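Long-range contact in UDP-glucose:anthocyanidin 3-O-glucosyltransferase (Clitoria ternatea, PDB 4REL), which belongs to the plant UDP-dependent glycosyltransferases, a family with the GT-B fold of two Rossmann-like domains facing each other across a cleft: residues S16-L21 and A47-K52. Residues are numbered along the deposited sequence; the frame is centred on the assembly and turned at random.
Sequences SHLPPL and AFLFTK. With KMP (3,5,7-trihydroxy-2-(4-hydroxyphenyl)-4H-chromen-4-one), chain B.
In the N-terminal Rossmann-like domain of this GT-B protein, Leu18 and Pro19, at the N-terminal end of helix 18-31, pack against Phe48 and Leu49 near the end of helix 43-50. Neither hydrogen bond nor salt bridge crosses the contact, which is wholly apolar. Leu18 meets both partners. Its CB lies against Leu49 CG at 3.8 Å, and its two methyls part company: Leu18 CD1 lies 3.7 Å from Phe48 CD2, oblique to the ring, while Leu18 CD2 is 3.9 Å from Leu49 CD1. The Leu49 methyls diverge in turn. CD1 stays with the Leu18 side chain, whereas Leu49 CD2 reaches the backbone at the Leu18-Pro19 peptide, 3.8 Å from Pro19 N. In Phe48, chi1 (-177°) puts CG anti to the backbone N. Pro19 CD lies at the edge of this ring, near its plane and 4.1 Å from Phe48 CE2. The two leucines are buried and Phe48 is exposed, so the contact runs from the interior out to the surface. Thr51 follows helix 43-50, and its OG1 donates a 2.6 Å hydrogen bond back to Ala47 O, in the carbonyl plane.

Preceding Leu18, His17 lines the pocket of the bound 3,5,7-trihydroxy-2-(4-hydroxyphenyl)-4H-chromen-4-one (KMP): His17 NE2 and KMP O27 share a very short hydrogen bond of 2.5 Å, with O27 at the ring edge. The other imidazole nitrogen, ND1, is hydrogen-bonded to Asp114, consistent with Asp114 holding the ring's rotation from the second shell. Leu18 also touches Pro11, just after strand 6-10, and Leu49 touches Leu22 further along helix 18-31. Thus the helices following strands 6-10 and 36-42, adjacent in the parallel sheet, are joined here, while Pro20 and Leu21 rest on Phe134 of strand 131-135.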
loop_
_atom_site.group_PDB
_atom_site.type_symbol
_atom_site.label_atom_id
_atom_site.label_comp_id
_atom_site.label_asym_id
_atom_site.label_seq_id
_atom_site.Cartn_x
_atom_site.Cartn_y
_atom_site.Cartn_z
ATOM N N SER A 16 6.651 0.015 2.988
ATOM C CA SER A 16 5.492 -0.608 2.353
ATOM C C SER A 16 5.588 -0.686 0.834
ATOM O O SER A 16 4.845 -1.431 0.198
ATOM C CB SER A 16 4.218 0.146 2.743
ATOM O OG SER A 16 4.259 1.482 2.264
ATOM N N HIS A 17 6.489 0.091 0.246
ATOM C CA HIS A 17 6.668 0.025 -1.203
ATOM C C HIS A 17 7.547 -1.133 -1.655
ATOM O O HIS A 17 7.576 -1.453 -2.840
ATOM C CB HIS A 17 7.252 1.332 -1.726
ATOM C CG HIS A 17 6.298 2.479 -1.643
ATOM N ND1 HIS A 17 5.739 3.054 -2.757
ATOM C CD2 HIS A 17 5.788 3.132 -0.571
ATOM C CE1 HIS A 17 4.934 4.040 -2.378
ATOM N NE2 HIS A 17 4.939 4.096 -1.061
ATOM N N LEU A 18 8.259 -1.749 -0.719
ATOM C CA LEU A 18 9.267 -2.745 -1.073
ATOM C C LEU A 18 8.720 -4.153 -1.379
ATOM O O LEU A 18 8.985 -4.694 -2.460
ATOM C CB LEU A 18 10.400 -2.765 -0.035
ATOM C CG LEU A 18 11.248 -1.490 -0.088
ATOM C CD1 LEU A 18 12.002 -1.252 1.219
ATOM C CD2 LEU A 18 12.216 -1.577 -1.278
ATOM N N PRO A 19 7.954 -4.753 -0.450
ATOM C CA PRO A 19 7.460 -6.089 -0.813
ATOM C C PRO A 19 6.597 -6.172 -2.099
ATOM O O PRO A 19 6.787 -7.125 -2.860
ATOM C CB PRO A 19 6.663 -6.521 0.427
ATOM C CG PRO A 19 7.276 -5.741 1.555
ATOM C CD PRO A 19 7.627 -4.405 0.949
ATOM N N PRO A 20 5.679 -5.210 -2.351
ATOM C CA PRO A 20 4.880 -5.375 -3.576
ATOM C C PRO A 20 5.708 -5.363 -4.863
ATOM O O PRO A 20 5.361 -6.076 -5.815
ATOM C CB PRO A 20 3.939 -4.160 -3.561
ATOM C CG PRO A 20 3.889 -3.724 -2.135
ATOM C CD PRO A 20 5.224 -4.055 -1.546
ATOM N N LEU A 21 6.787 -4.587 -4.906
ATOM C CA LEU A 21 7.583 -4.550 -6.129
ATOM C C LEU A 21 8.444 -5.807 -6.244
ATOM O O LEU A 21 8.613 -6.345 -7.341
ATOM C CB LEU A 21 8.427 -3.275 -6.206
ATOM C CG LEU A 21 9.160 -3.078 -7.537
ATOM C CD1 LEU A 21 8.201 -3.185 -8.714
ATOM C CD2 LEU A 21 9.851 -1.725 -7.520
ATOM N N ALA A 47 18.587 -4.354 2.878
ATOM C CA ALA A 47 18.592 -5.111 4.131
ATOM C C ALA A 47 17.174 -5.551 4.485
ATOM O O ALA A 47 16.939 -6.696 4.885
ATOM C CB ALA A 47 19.177 -4.275 5.251
ATOM N N PHE A 48 16.232 -4.629 4.322
ATOM C CA PHE A 48 14.829 -4.876 4.627
ATOM C C PHE A 48 14.250 -6.043 3.829
ATOM O O PHE A 48 13.558 -6.888 4.389
ATOM C CB PHE A 48 14.006 -3.610 4.383
ATOM C CG PHE A 48 12.558 -3.746 4.748
ATOM C CD1 PHE A 48 12.150 -3.650 6.070
ATOM C CD2 PHE A 48 11.603 -3.947 3.770
ATOM C CE1 PHE A 48 10.811 -3.755 6.408
ATOM C CE2 PHE A 48 10.265 -4.059 4.100
ATOM C CZ PHE A 48 9.868 -3.961 5.419
ATOM N N LEU A 49 14.547 -6.102 2.533
ATOM C CA LEU A 49 13.985 -7.139 1.666
ATOM C C LEU A 49 14.760 -8.444 1.628
ATOM O O LEU A 49 14.163 -9.511 1.581
ATOM C CB LEU A 49 13.854 -6.648 0.218
ATOM C CG LEU A 49 12.640 -5.798 -0.146
ATOM C CD1 LEU A 49 12.729 -5.406 -1.621
ATOM C CD2 LEU A 49 11.320 -6.519 0.150
ATOM N N PHE A 50 16.084 -8.366 1.626
ATOM C CA PHE A 50 16.874 -9.522 1.212
ATOM C C PHE A 50 17.684 -10.222 2.303
ATOM O O PHE A 50 18.416 -11.166 2.019
ATOM C CB PHE A 50 17.780 -9.134 0.041
ATOM C CG PHE A 50 17.027 -8.593 -1.145
ATOM C CD1 PHE A 50 16.223 -9.429 -1.905
ATOM C CD2 PHE A 50 17.111 -7.249 -1.492
ATOM C CE1 PHE A 50 15.521 -8.940 -2.994
ATOM C CE2 PHE A 50 16.414 -6.754 -2.580
ATOM C CZ PHE A 50 15.622 -7.597 -3.333
ATOM N N THR A 51 17.555 -9.775 3.542
ATOM C CA THR A 51 18.330 -10.389 4.618
ATOM C C THR A 51 18.019 -11.881 4.795
ATOM O O THR A 51 18.918 -12.720 4.726
ATOM C CB THR A 51 18.145 -9.634 5.952
ATOM O OG1 THR A 51 18.755 -8.340 5.848
ATOM C CG2 THR A 51 18.789 -10.397 7.099
ATOM N N LYS A 52 16.749 -12.208 4.998
ATOM C CA LYS A 52 16.362 -13.566 5.380
ATOM C C LYS A 52 15.944 -14.401 4.174
ATOM O O LYS A 52 15.438 -15.514 4.321
ATOM C CB LYS A 52 15.185 -13.509 6.362
ATOM C CG LYS A 52 15.299 -12.438 7.447
ATOM C CD LYS A 52 15.947 -12.988 8.711
ATOM C CE LYS A 52 16.312 -11.879 9.689
ATOM N NZ LYS A 52 15.121 -11.131 10.178
HETATM C C1 KMP B . -0.028 10.299 -1.045
HETATM C C2 KMP B . 0.242 8.945 -1.154
HETATM C C3 KMP B . 1.359 8.376 -0.370
HETATM C C4 KMP B . 2.149 9.261 0.509
HETATM C C5 KMP B . 1.805 10.607 0.548
HETATM C C6 KMP B . 0.742 11.107 -0.211
HETATM C C9 KMP B . 1.692 6.934 -0.445
HETATM C C10 KMP B . 2.828 6.449 0.373
HETATM C C11 KMP B . 3.570 7.432 1.228
HETATM C C14 KMP B . 4.726 7.029 2.088
HETATM C C15 KMP B . 5.358 5.794 1.952
HETATM C C16 KMP B . 6.426 5.455 2.769
HETATM C C17 KMP B . 6.869 6.346 3.734
HETATM C C18 KMP B . 6.248 7.580 3.875
HETATM C C19 KMP B . 5.182 7.919 3.052
HETATM O O12 KMP B . 3.194 8.762 1.252
HETATM O O13 KMP B . 1.030 6.164 -1.180
HETATM O O24 KMP B . 7.916 6.005 4.537
HETATM O O27 KMP B . 3.138 5.125 0.320
HETATM O O29 KMP B . 0.451 12.435 -0.133
HETATM O O30 KMP B . -0.496 8.138 -1.964
#